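PDB 2RBK: putative uncharacterized protein from Bacteroides thetaiotaomicron, which is a haloacid dehalogenase (HAD) superfamily member that binds magnesium and probably acts as a phosphatase. Local coordinates for residues Ile85-Glu89 against Ser165-Cys169; Val102-Glu108 against Val147-Phe153. The contacts are given in a common frame with arbitrary orientation. Where two conformers were deposited one is given. Residues are numbered along the deposited sequence.

Both contacts belong to the part of the chain inserted between strands 78-82 and 206-210 of the large HAD-fold sheet, the cap. From the N terminus the chain reaches I85-E89 at the start of helix 87-100, then strand 104-107 and strand 112-115, helices 119-128 and 139-143, and strand 149-152, which pairs back on V102-E108 and closes interaction 2. After helix 156-162 comes S165-C169, which returns to the start of helix 87-100 and closes interaction 1. Interaction 2 is thus nested inside the loop of interaction 1. The two touch directly: I85 N lies 2.8 Å from V147 O, a probable hydrogen bond, and E89 O packs 3.8 Å from M150 CE.

Interaction 1: residues Ile85-Glu89 against Ser165-Cys169; sequences IPQEE and SIPTC
The E89 side chain reaches from the first turn of helix 87-100 into a loop and grips it with both carboxylate oxygens. Its m, t rotamer (chi1 -62°, chi2 -170°, chi3 48°) carries OE2 to 2.6 Å from T168 OG1, which donates the hydrogen bond, and OE1 to 3.0 Å from the T168 backbone N, although the position of OE1 is less sure. T168 takes the p rotamer (chi1 70°), turning its hydroxyl to the helix. I166-C169 forms a type I beta turn, with P167 at -69/-12, and the CA atoms of E89 and I166 are 5.0 Å apart. P86 is the N-cap residue of the helix; its CG lies 3.9 Å from T168 OG1. Beside the carboxylate, I85 (m, t) sets CG2 3.7 Å from SG of C169. I166 (p, t) turns its end from E89 to M93 and V181. Away from the metal and ligand sites, backbone NH and hydroxyl of T168 thus bind a buried carboxylate, joining helix start to turn.

Interaction 2: residues Val102-Glu108 against Val147-Phe153; sequences VPCIFVE and VIQMTPF
Five strong backbone hydrogen bonds join V102-E108 to V147-F153 as antiparallel strands, with the axes of 104-107 and 149-152 4.4 Å apart at closest and 170° between their directions. I105 and T151 form a hydrogen-bonded pair, I105 N to T151 O 3.0 Å and T151 N to I105 O 2.8 Å. F153 N to P103 O (3.0 Å) extends the pairing at one end; V107 N to Q149 O (2.9 Å) continues it at the other. There V107 O accepts I148 N at 2.8 Å and, weakly, Q149 N at 3.4 Å: a classic beta bulge, with I148 near-helical at -89/-37. C104-P152 and F106-M150 are non-hydrogen-bonded pairs, CA atoms 4.1 and 4.7 Å apart. On their face M150 (m, t, m) brings SD 4.8 Å from the F106 ring centroid, an oblique Met-aromatic contact, while C104 SG lies 3.9 Å from P152 CB. On the opposite face I105 CD1 meets the edge of the F153 ring at CE1, 3.9 Å. There Q149 NE2 hydrogen-bonds to G44 O and OE1 to N69 ND2, its side chain about 8 Å from the bound vanadate ligand, consistent with a cap over the active site. Strand 112-115 flanks 104-107, M150 and P152 form backbone hydrogen bonds with V181 and A179, and M93 of helix 87-100 covers the M150-P152 face.

Interaction 1: residues Ile85-Glu89 against Ser165-Cys169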
loop_
_atom_site.group_PDB
_atom_site.type_symbol
_atom_site.label_atom_id
_atom_site.label_comp_id
_atom_site.label_asym_id
_atom_site.label_seq_id
_atom_site.Cartn_x
_atom_site.Cartn_y
_atom_site.Cartn_z
ATOM N N ILE A 85 -1.358 10.068 13.084
ATOM C CA ILE A 85 -2.390 9.460 13.893
ATOM C C ILE A 85 -2.574 10.210 15.190
ATOM O O ILE A 85 -1.579 10.555 15.843
ATOM C CB ILE A 85 -2.011 7.975 14.133
ATOM C CG1 ILE A 85 -1.950 7.201 12.824
ATOM C CG2 ILE A 85 -2.981 7.332 15.095
ATOM C CD1 ILE A 85 -1.351 5.840 12.960
ATOM N N PRO A 86 -3.793 10.440 15.637
ATOM C CA PRO A 86 -4.020 11.023 16.967
ATOM C C PRO A 86 -3.208 10.279 18.048
ATOM O O PRO A 86 -3.224 9.054 18.103
ATOM C CB PRO A 86 -5.522 10.832 17.177
ATOM C CG PRO A 86 -6.076 10.961 15.784
ATOM C CD PRO A 86 -5.060 10.195 14.955
ATOM N N GLN A 87 -2.564 11.050 18.896
ATOM C CA GLN A 87 -1.644 10.407 19.833
ATOM C C GLN A 87 -2.389 9.459 20.769
ATOM O O GLN A 87 -1.828 8.420 21.165
ATOM C CB GLN A 87 -0.898 11.422 20.650
ATOM C CG GLN A 87 0.434 10.790 21.135
ATOM C CD GLN A 87 1.376 10.567 20.002
ATOM O OE1 GLN A 87 1.349 11.318 19.002
ATOM N NE2 GLN A 87 2.230 9.570 20.060
ATOM N N GLU A 88 -3.617 9.752 21.160
ATOM C CA GLU A 88 -4.333 8.825 22.030
ATOM C C GLU A 88 -4.460 7.462 21.383
ATOM O O GLU A 88 -4.469 6.420 22.080
ATOM C CB GLU A 88 -5.714 9.383 22.342
ATOM C CG GLU A 88 -5.830 10.412 23.366
ATOM C CD GLU A 88 -7.181 10.860 23.793
ATOM O OE1 GLU A 88 -8.213 10.282 23.372
ATOM O OE2 GLU A 88 -7.247 11.867 24.537
ATOM N N GLU A 89 -4.654 7.437 20.086
ATOM C CA GLU A 89 -4.869 6.164 19.364
ATOM C C GLU A 89 -3.544 5.447 19.171
ATOM O O GLU A 89 -3.505 4.205 19.221
ATOM C CB GLU A 89 -5.629 6.459 18.078
ATOM C CG GLU A 89 -6.993 7.047 18.375
ATOM C CD GLU A 89 -7.972 7.198 17.235
ATOM O OE1 GLU A 89 -8.203 6.309 16.467
ATOM O OE2 GLU A 89 -8.562 8.312 17.178
ATOM N N SER A 165 -10.783 1.354 20.787
ATOM C CA SER A 165 -9.781 2.337 21.212
ATOM C C SER A 165 -8.994 2.993 20.089
ATOM O O SER A 165 -8.167 3.856 20.373
ATOM C CB SER A 165 -8.802 1.683 22.194
ATOM O OG SER A 165 -9.549 0.953 23.165
ATOM N N ILE A 166 -9.293 2.714 18.816
ATOM C CA ILE A 166 -8.757 3.477 17.663
ATOM C C ILE A 166 -9.946 4.034 16.865
ATOM O O ILE A 166 -10.092 3.716 15.673
ATOM C CB ILE A 166 -7.734 2.679 16.794
ATOM C CG1 ILE A 166 -8.247 1.345 16.327
ATOM C CG2 ILE A 166 -6.434 2.504 17.611
ATOM C CD1 ILE A 166 -7.511 0.670 15.124
ATOM N N PRO A 167 -10.799 4.865 17.492
ATOM C CA PRO A 167 -12.077 5.196 16.915
ATOM C C PRO A 167 -12.097 6.056 15.680
ATOM O O PRO A 167 -13.170 6.112 15.043
ATOM C CB PRO A 167 -12.795 5.958 18.017
ATOM C CG PRO A 167 -11.658 6.610 18.756
ATOM C CD PRO A 167 -10.649 5.488 18.825
ATOM N N THR A 168 -11.003 6.662 15.324
ATOM C CA THR A 168 -11.005 7.510 14.137
ATOM C C THR A 168 -10.088 7.003 13.043
ATOM O O THR A 168 -10.090 7.543 11.963
ATOM C CB THR A 168 -10.694 8.998 14.446
ATOM O OG1 THR A 168 -9.352 9.152 14.820
ATOM C CG2 THR A 168 -11.652 9.595 15.485
ATOM N N CYS A 169 -9.314 5.982 13.265
ATOM C CA CYS A 169 -8.336 5.500 12.295
ATOM C C CYS A 169 -8.989 4.625 11.229
ATOM O O CYS A 169 -9.993 3.950 11.433
ATOM C CB CYS A 169 -7.228 4.723 12.952
ATOM S SG CYS A 169 -6.119 5.623 13.985
#

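Interaction 2: residues Val102-Glu108 against Val147-Phe153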
loop_
_atom_site.group_PDB
_atom_site.type_symbol
_atom_site.label_atom_id
_atom_site.label_comp_id
_atom_site.label_asym_id
_atom_site.label_seq_id
_atom_site.Cartn_x
_atom_site.Cartn_y
_atom_site.Cartn_z
ATOM N N VAL A 102 1.697 -9.090 21.095
ATOM C CA VAL A 102 1.961 -9.118 19.661
ATOM C C VAL A 102 2.781 -7.921 19.265
ATOM O O VAL A 102 2.785 -6.861 19.897
ATOM C CB VAL A 102 0.668 -9.198 18.866
ATOM C CG1 VAL A 102 -0.168 -10.413 19.275
ATOM C CG2 VAL A 102 -0.187 -7.990 19.083
ATOM N N PRO A 103 3.539 -8.077 18.169
ATOM C CA PRO A 103 4.407 -6.990 17.736
ATOM C C PRO A 103 3.626 -5.914 16.972
ATOM O O PRO A 103 2.506 -6.120 16.464
ATOM C CB PRO A 103 5.370 -7.656 16.751
ATOM C CG PRO A 103 4.850 -9.016 16.489
ATOM C CD PRO A 103 3.755 -9.314 17.456
ATOM N N CYS A 104 4.279 -4.754 16.867
ATOM C CA CYS A 104 3.695 -3.643 16.114
ATOM C C CYS A 104 4.827 -2.778 15.567
ATOM O O CYS A 104 5.768 -2.468 16.289
ATOM C CB CYS A 104 2.768 -2.828 16.999
ATOM S SG CYS A 104 1.767 -1.604 16.113
ATOM N N ILE A 105 4.716 -2.437 14.292
ATOM C CA ILE A 105 5.606 -1.497 13.604
ATOM C C ILE A 105 5.018 -0.112 13.719
ATOM O O ILE A 105 3.793 0.114 13.596
ATOM C CB ILE A 105 5.806 -1.906 12.144
ATOM C CG1 ILE A 105 6.484 -3.269 12.026
ATOM C CG2 ILE A 105 6.483 -0.860 11.320
ATOM C CD1 ILE A 105 6.388 -3.879 10.653
ATOM N N PHE A 106 5.893 0.866 13.998
ATOM C CA PHE A 106 5.524 2.283 14.096
ATOM C C PHE A 106 6.334 3.057 13.103
ATOM O O PHE A 106 7.582 3.032 13.180
ATOM C CB PHE A 106 5.727 2.820 15.522
ATOM C CG PHE A 106 4.834 2.179 16.555
ATOM C CD1 PHE A 106 5.178 0.966 17.141
ATOM C CD2 PHE A 106 3.638 2.763 16.933
ATOM C CE1 PHE A 106 4.353 0.384 18.045
ATOM C CE2 PHE A 106 2.841 2.186 17.875
ATOM C CZ PHE A 106 3.187 0.962 18.432
ATOM N N VAL A 107 5.699 3.741 12.175
ATOM C CA VAL A 107 6.368 4.424 11.103
ATOM C C VAL A 107 6.221 5.940 11.288
ATOM O O VAL A 107 5.093 6.447 11.369
ATOM C CB VAL A 107 5.818 4.031 9.700
ATOM C CG1 VAL A 107 6.787 4.572 8.674
ATOM C CG2 VAL A 107 5.588 2.562 9.572
ATOM N N GLU A 108 7.338 6.628 11.337
ATOM C CA GLU A 108 7.434 8.078 11.364
ATOM C C GLU A 108 7.828 8.536 9.968
ATOM O O GLU A 108 8.124 7.746 9.087
ATOM C CB GLU A 108 8.475 8.512 12.372
ATOM C CG GLU A 108 8.173 8.071 13.801
ATOM C CD GLU A 108 9.404 8.236 14.654
ATOM O OE1 GLU A 108 9.729 9.297 15.176
ATOM O OE2 GLU A 108 10.139 7.235 14.769
ATOM N N VAL A 147 3.451 9.429 14.739
ATOM C CA VAL A 147 3.333 8.234 13.941
ATOM C C VAL A 147 2.385 8.476 12.757
ATOM O O VAL A 147 1.241 8.916 12.953
ATOM C CB VAL A 147 2.880 7.063 14.809
ATOM C CG1 VAL A 147 2.679 5.802 13.996
ATOM C CG2 VAL A 147 3.885 6.811 15.926
ATOM N N ILE A 148 2.848 8.147 11.575
ATOM C CA ILE A 148 2.062 8.227 10.343
ATOM C C ILE A 148 1.313 6.953 10.076
ATOM O O ILE A 148 0.131 6.965 9.633
ATOM C CB ILE A 148 2.955 8.578 9.155
ATOM C CG1 ILE A 148 3.731 9.877 9.456
ATOM C CG2 ILE A 148 2.152 8.663 7.885
ATOM C CD1 ILE A 148 4.538 10.412 8.330
ATOM N N GLN A 149 1.890 5.788 10.376
ATOM C CA GLN A 149 1.247 4.507 10.186
ATOM C C GLN A 149 1.730 3.544 11.280
ATOM O O GLN A 149 2.896 3.537 11.630
ATOM C CB GLN A 149 1.541 3.902 8.799
ATOM C CG GLN A 149 0.841 2.563 8.563
ATOM C CD GLN A 149 0.940 2.174 7.101
ATOM O OE1 GLN A 149 0.054 2.597 6.316
ATOM N NE2 GLN A 149 1.962 1.456 6.683
ATOM N N MET A 150 0.791 2.737 11.796
ATOM C CA MET A 150 1.136 1.616 12.658
ATOM C C MET A 150 0.724 0.338 11.998
ATOM O O MET A 150 -0.337 0.286 11.369
ATOM C CB MET A 150 0.410 1.697 13.985
ATOM C CG MET A 150 0.548 2.860 14.789
ATOM S SD MET A 150 -0.470 2.958 16.223
ATOM C CE MET A 150 -2.154 3.145 15.881
ATOM N N THR A 151 1.507 -0.694 12.175
ATOM C CA THR A 151 1.232 -2.017 11.586
ATOM C C THR A 151 1.256 -3.072 12.680
ATOM O O THR A 151 2.333 -3.673 12.933
ATOM C CB THR A 151 2.201 -2.256 10.440
ATOM O OG1 THR A 151 2.011 -1.203 9.475
ATOM C CG2 THR A 151 1.907 -3.592 9.802
ATOM N N PRO A 152 0.142 -3.258 13.356
ATOM C CA PRO A 152 0.040 -4.315 14.364
ATOM C C PRO A 152 -0.167 -5.679 13.737
ATOM O O PRO A 152 -0.890 -5.856 12.765
ATOM C CB PRO A 152 -1.233 -3.902 15.176
ATOM C CG PRO A 152 -2.053 -3.201 14.141
ATOM C CD PRO A 152 -1.082 -2.410 13.327
ATOM N N PHE A 153 0.499 -6.697 14.341
ATOM C CA PHE A 153 0.397 -8.069 13.881
ATOM C C PHE A 153 -0.750 -8.704 14.664
ATOM O O PHE A 153 -0.585 -9.501 15.595
ATOM C CB PHE A 153 1.737 -8.801 14.080
ATOM C CG PHE A 153 2.722 -8.415 13.021
ATOM C CD1 PHE A 153 3.264 -7.128 13.079
ATOM C CD2 PHE A 153 3.124 -9.190 11.945
ATOM C CE1 PHE A 153 4.162 -6.716 12.125
ATOM C CE2 PHE A 153 4.038 -8.785 10.978
ATOM C CZ PHE A 153 4.537 -7.489 11.057
#